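Local coordinates for protein lectin (Trichosanthes anguina, PDB 4HR6) that forms part of a three-chain, nontoxic, carbohydrate-binding seed lectin homologous to type II ribosome-inactivating proteins, at residues 149-161 and 191-205. Numbering follows the deposited sequence.
Sequences NWSEISLQIQAST and ILANVALQLYHCQVS
The side-chain amide of Q158 makes four hydrogen bonds with the C-terminal tail that runs alongside helix 141-159, accepting two and donating two. OE1 accepts two backbone N-H groups, H201 N at 2.8 Å in the carbonyl plane on a lone pair, and C202 N nearly head-on to the C=O. NE2 spends itself on L199 O, 2.7 Å away, and Q198 OE1, both close to the amide plane. CG lies anti to the carbonyl carbon (chi1 -73°), and the extended chain carries the amide across. Q198 turns its own NE2 to I34 O of another lectin chain.

One turn back, S154 OG accepts L199 N at 3.0 Å while giving its proton to W150 O. The W150 indole sends NE1 in its ring plane to L197 O (2.9 Å, 166°), and L199 CB sits over its six-membered ring. Toward helix 189-192, I153 and I157 close on I191 and V195 in a buried apolar patch.

Toward solvent the contact is more open, though H201 still lays one ring face on L155 CB, and its NE2 reaches S151 O from above the carbonyl plane, a bent bond (141°). Farther out, V204 packs against T161, while exposed, poorly ordered S205 adds little; C202 SG is tied by a disulfide to C3 of a neighbouring chain. Polar side chains of the helix thus satisfy the backbone of an irregular tail, fixing its course where the chains join.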
loop_
_atom_site.group_PDB
_atom_site.type_symbol
_atom_site.label_atom_id
_atom_site.label_comp_id
_atom_site.label_asym_id
_atom_site.label_seq_id
_atom_site.Cartn_x
_atom_site.Cartn_y
_atom_site.Cartn_z
ATOM N N ASN B 149 -8.786 -6.157 8.397
ATOM C CA ASN B 149 -7.568 -6.971 8.173
ATOM C C ASN B 149 -6.255 -6.350 8.595
ATOM O O ASN B 149 -5.203 -6.931 8.353
ATOM C CB ASN B 149 -7.473 -7.352 6.695
ATOM C CG ASN B 149 -8.449 -8.439 6.322
ATOM O OD1 ASN B 149 -8.308 -9.567 6.748
ATOM N ND2 ASN B 149 -9.450 -8.102 5.558
ATOM N N TRP B 150 -6.288 -5.174 9.226
ATOM C CA TRP B 150 -5.046 -4.463 9.566
ATOM C C TRP B 150 -4.076 -5.277 10.411
ATOM O O TRP B 150 -2.861 -5.246 10.193
ATOM C CB TRP B 150 -5.379 -3.178 10.313
ATOM C CG TRP B 150 -4.210 -2.429 10.761
ATOM C CD1 TRP B 150 -3.300 -1.804 9.978
ATOM C CD2 TRP B 150 -3.821 -2.169 12.118
ATOM N NE1 TRP B 150 -2.355 -1.171 10.757
ATOM C CE2 TRP B 150 -2.645 -1.390 12.073
ATOM C CE3 TRP B 150 -4.342 -2.535 13.365
ATOM C CZ2 TRP B 150 -1.978 -0.959 13.222
ATOM C CZ3 TRP B 150 -3.684 -2.107 14.513
ATOM C CH2 TRP B 150 -2.519 -1.314 14.432
ATOM N N SER B 151 -4.613 -5.967 11.411
ATOM C CA SER B 151 -3.796 -6.802 12.273
ATOM C C SER B 151 -3.114 -7.909 11.493
ATOM O O SER B 151 -1.926 -8.136 11.630
ATOM C CB SER B 151 -4.650 -7.432 13.378
ATOM O OG SER B 151 -3.810 -8.202 14.212
ATOM N N GLU B 152 -3.899 -8.598 10.690
ATOM C CA GLU B 152 -3.437 -9.695 9.858
ATOM C C GLU B 152 -2.438 -9.231 8.784
ATOM O O GLU B 152 -1.450 -9.917 8.533
ATOM C CB GLU B 152 -4.652 -10.334 9.205
ATOM C CG GLU B 152 -4.387 -11.583 8.396
ATOM C CD GLU B 152 -3.822 -12.739 9.211
ATOM O OE1 GLU B 152 -4.014 -12.782 10.437
ATOM O OE2 GLU B 152 -3.180 -13.616 8.601
ATOM N N ILE B 153 -2.702 -8.079 8.156
ATOM C CA ILE B 153 -1.760 -7.479 7.197
ATOM C C ILE B 153 -0.465 -7.137 7.876
ATOM O O ILE B 153 0.603 -7.425 7.354
ATOM C CB ILE B 153 -2.315 -6.180 6.561
ATOM C CG1 ILE B 153 -3.416 -6.510 5.569
ATOM C CG2 ILE B 153 -1.230 -5.361 5.863
ATOM C CD1 ILE B 153 -4.241 -5.303 5.175
ATOM N N SER B 154 -0.535 -6.502 9.031
ATOM C CA SER B 154 0.695 -6.252 9.770
ATOM C C SER B 154 1.490 -7.544 10.055
ATOM O O SER B 154 2.695 -7.566 9.939
ATOM C CB SER B 154 0.402 -5.564 11.103
ATOM O OG SER B 154 -0.289 -4.355 10.965
ATOM N N LEU B 155 0.809 -8.605 10.487
ATOM C CA LEU B 155 1.474 -9.888 10.742
ATOM C C LEU B 155 2.142 -10.418 9.475
ATOM O O LEU B 155 3.274 -10.872 9.521
ATOM C CB LEU B 155 0.474 -10.950 11.239
ATOM C CG LEU B 155 1.021 -12.377 11.419
ATOM C CD1 LEU B 155 2.103 -12.445 12.470
ATOM C CD2 LEU B 155 -0.084 -13.322 11.828
ATOM N N GLN B 156 1.428 -10.385 8.355
ATOM C CA GLN B 156 1.967 -10.931 7.126
ATOM C C GLN B 156 3.145 -10.131 6.581
ATOM O O GLN B 156 4.066 -10.701 5.996
ATOM C CB GLN B 156 0.874 -11.073 6.067
ATOM C CG GLN B 156 -0.255 -12.013 6.460
ATOM C CD GLN B 156 0.227 -13.387 6.889
ATOM O OE1 GLN B 156 1.264 -13.870 6.436
ATOM N NE2 GLN B 156 -0.520 -14.015 7.786
ATOM N N ILE B 157 3.139 -8.817 6.786
ATOM C CA ILE B 157 4.298 -8.020 6.407
ATOM C C ILE B 157 5.528 -8.485 7.173
ATOM O O ILE B 157 6.604 -8.674 6.590
ATOM C CB ILE B 157 4.075 -6.514 6.651
ATOM C CG1 ILE B 157 3.060 -5.985 5.651
ATOM C CG2 ILE B 157 5.384 -5.729 6.502
ATOM C CD1 ILE B 157 2.640 -4.554 5.905
ATOM N N GLN B 158 5.384 -8.627 8.487
ATOM C CA GLN B 158 6.503 -9.086 9.309
ATOM C C GLN B 158 6.945 -10.494 8.930
ATOM O O GLN B 158 8.141 -10.775 8.803
ATOM C CB GLN B 158 6.173 -8.975 10.786
ATOM C CG GLN B 158 6.179 -7.517 11.264
ATOM C CD GLN B 158 5.263 -7.244 12.452
ATOM O OE1 GLN B 158 5.334 -7.917 13.481
ATOM N NE2 GLN B 158 4.415 -6.233 12.319
ATOM N N ALA B 159 5.972 -11.355 8.694
ATOM C CA ALA B 159 6.225 -12.721 8.334
ATOM C C ALA B 159 6.952 -12.829 6.992
ATOM O O ALA B 159 7.807 -13.697 6.808
ATOM C CB ALA B 159 4.914 -13.470 8.281
ATOM N N SER B 160 6.612 -11.932 6.067
ATOM C CA SER B 160 7.176 -11.922 4.721
ATOM C C SER B 160 8.681 -11.721 4.677
ATOM O O SER B 160 9.310 -12.046 3.677
ATOM C CB SER B 160 6.533 -10.819 3.886
ATOM O OG SER B 160 7.135 -9.562 4.196
ATOM N N THR B 161 9.264 -11.187 5.745
ATOM C CA THR B 161 10.695 -10.965 5.765
ATOM C C THR B 161 11.499 -12.263 5.771
ATOM O O THR B 161 12.695 -12.231 5.488
ATOM C CB THR B 161 11.142 -10.164 6.989
ATOM O OG1 THR B 161 10.758 -10.856 8.177
ATOM C CG2 THR B 161 10.527 -8.774 6.973
ATOM N N ILE B 191 -0.802 -2.704 -0.733
ATOM C CA ILE B 191 -0.233 -2.952 0.552
ATOM C C ILE B 191 0.863 -1.953 0.831
ATOM O O ILE B 191 0.765 -1.159 1.760
ATOM C CB ILE B 191 0.333 -4.386 0.663
ATOM C CG1 ILE B 191 -0.787 -5.415 0.468
ATOM C CG2 ILE B 191 1.023 -4.570 2.000
ATOM C CD1 ILE B 191 -1.926 -5.332 1.461
ATOM N N LEU B 192 1.902 -2.005 0.011
ATOM C CA LEU B 192 3.132 -1.303 0.261
ATOM C C LEU B 192 2.975 0.217 0.287
ATOM O O LEU B 192 3.637 0.891 1.065
ATOM C CB LEU B 192 4.152 -1.696 -0.820
ATOM C CG LEU B 192 5.585 -1.244 -0.549
ATOM C CD1 LEU B 192 6.057 -1.843 0.766
ATOM C CD2 LEU B 192 6.524 -1.627 -1.683
ATOM N N ALA B 193 2.111 0.757 -0.559
ATOM C CA ALA B 193 1.910 2.210 -0.617
ATOM C C ALA B 193 0.682 2.667 0.151
ATOM O O ALA B 193 0.300 3.825 0.050
ATOM C CB ALA B 193 1.800 2.675 -2.072
ATOM N N ASN B 194 0.071 1.772 0.925
ATOM C CA ASN B 194 -1.195 2.060 1.575
ATOM C C ASN B 194 -1.067 2.019 3.112
ATOM O O ASN B 194 -1.418 2.977 3.803
ATOM C CB ASN B 194 -2.209 1.067 1.041
ATOM C CG ASN B 194 -3.628 1.401 1.415
ATOM O OD1 ASN B 194 -3.924 2.460 1.963
ATOM N ND2 ASN B 194 -4.522 0.480 1.114
ATOM N N VAL B 195 -0.531 0.912 3.630
ATOM C CA VAL B 195 -0.337 0.736 5.046
ATOM C C VAL B 195 0.697 1.719 5.546
ATOM O O VAL B 195 1.844 1.671 5.129
ATOM C CB VAL B 195 0.141 -0.703 5.391
ATOM C CG1 VAL B 195 0.298 -0.848 6.892
ATOM C CG2 VAL B 195 -0.839 -1.731 4.882
ATOM N N ALA B 196 0.310 2.597 6.459
ATOM C CA ALA B 196 1.231 3.630 6.938
ATOM C C ALA B 196 1.748 3.329 8.311
ATOM O O ALA B 196 2.772 3.868 8.692
ATOM C CB ALA B 196 0.573 5.016 6.910
ATOM N N LEU B 197 1.036 2.481 9.064
ATOM C CA LEU B 197 1.458 2.064 10.395
ATOM C C LEU B 197 1.159 0.589 10.546
ATOM O O LEU B 197 0.121 0.131 10.091
ATOM C CB LEU B 197 0.683 2.819 11.467
ATOM C CG LEU B 197 0.989 4.297 11.680
ATOM C CD1 LEU B 197 0.023 4.869 12.707
ATOM C CD2 LEU B 197 2.422 4.551 12.098
ATOM N N GLN B 198 2.051 -0.164 11.188
ATOM C CA GLN B 198 1.770 -1.580 11.394
ATOM C C GLN B 198 1.837 -1.989 12.855
ATOM O O GLN B 198 2.691 -1.521 13.619
ATOM C CB GLN B 198 2.648 -2.476 10.515
ATOM C CG GLN B 198 4.128 -2.433 10.789
ATOM C CD GLN B 198 4.909 -3.248 9.775
ATOM O OE1 GLN B 198 4.755 -4.461 9.700
ATOM N NE2 GLN B 198 5.759 -2.585 9.000
ATOM N N LEU B 199 0.903 -2.859 13.227
ATOM C CA LEU B 199 0.895 -3.470 14.551
ATOM C C LEU B 199 2.092 -4.407 14.710
ATOM O O LEU B 199 2.358 -5.233 13.835
ATOM C CB LEU B 199 -0.401 -4.261 14.736
ATOM C CG LEU B 199 -0.687 -4.874 16.110
ATOM C CD1 LEU B 199 -0.946 -3.808 17.156
ATOM C CD2 LEU B 199 -1.893 -5.790 15.983
ATOM N N TYR B 200 2.793 -4.279 15.830
ATOM C CA TYR B 200 3.854 -5.211 16.203
ATOM C C TYR B 200 3.337 -6.621 16.539
ATOM O O TYR B 200 2.440 -6.790 17.342
ATOM C CB TYR B 200 4.622 -4.665 17.405
ATOM C CG TYR B 200 5.693 -5.598 17.892
ATOM C CD1 TYR B 200 5.444 -6.477 18.949
ATOM C CD2 TYR B 200 6.944 -5.629 17.290
ATOM C CE1 TYR B 200 6.409 -7.341 19.400
ATOM C CE2 TYR B 200 7.920 -6.483 17.744
ATOM C CZ TYR B 200 7.641 -7.346 18.798
ATOM O OH TYR B 200 8.602 -8.202 19.259
ATOM N N HIS B 201 3.903 -7.628 15.896
ATOM C CA HIS B 201 3.632 -9.030 16.248
ATOM C C HIS B 201 4.923 -9.728 16.612
ATOM O O HIS B 201 4.953 -10.480 17.588
ATOM C CB HIS B 201 3.006 -9.799 15.089
ATOM C CG HIS B 201 1.580 -9.450 14.812
ATOM N ND1 HIS B 201 0.533 -10.049 15.466
ATOM C CD2 HIS B 201 1.027 -8.586 13.931
ATOM C CE1 HIS B 201 -0.609 -9.570 15.003
ATOM N NE2 HIS B 201 -0.336 -8.687 14.063
ATOM N N CYS B 202 5.981 -9.512 15.819
ATOM C CA CYS B 202 7.230 -10.249 15.998
ATOM C C CYS B 202 8.464 -9.401 15.759
ATOM O O CYS B 202 8.404 -8.435 14.996
ATOM C CB CYS B 202 7.255 -11.424 15.047
ATOM S SG CYS B 202 6.119 -12.762 15.483
ATOM N N GLN B 203 9.572 -9.764 16.419
ATOM C CA GLN B 203 10.839 -9.085 16.233
ATOM C C GLN B 203 11.635 -9.679 15.076
ATOM O O GLN B 203 12.470 -10.558 15.286
ATOM C CB GLN B 203 11.685 -9.100 17.516
ATOM C CG GLN B 203 11.812 -7.741 18.198
ATOM C CD GLN B 203 13.177 -7.077 18.061
ATOM O OE1 GLN B 203 14.219 -7.712 18.243
ATOM N NE2 GLN B 203 13.173 -5.771 17.789
ATOM N N VAL B 204 11.397 -9.178 13.864
ATOM C CA VAL B 204 12.154 -9.624 12.668
ATOM C C VAL B 204 12.919 -8.434 12.074
ATOM O O VAL B 204 12.952 -7.371 12.691
ATOM C CB VAL B 204 11.241 -10.278 11.589
ATOM C CG1 VAL B 204 12.022 -11.335 10.801
ATOM C CG2 VAL B 204 10.024 -10.945 12.217
ATOM N N SER B 205 13.534 -8.591 10.901
ATOM C CA SER B 205 14.168 -7.446 10.215
ATOM C C SER B 205 14.432 -7.632 8.714
ATOM O O SER B 205 14.629 -8.756 8.243
ATOM C CB SER B 205 15.501 -7.103 10.888
ATOM O OG SER B 205 16.025 -5.893 10.370
#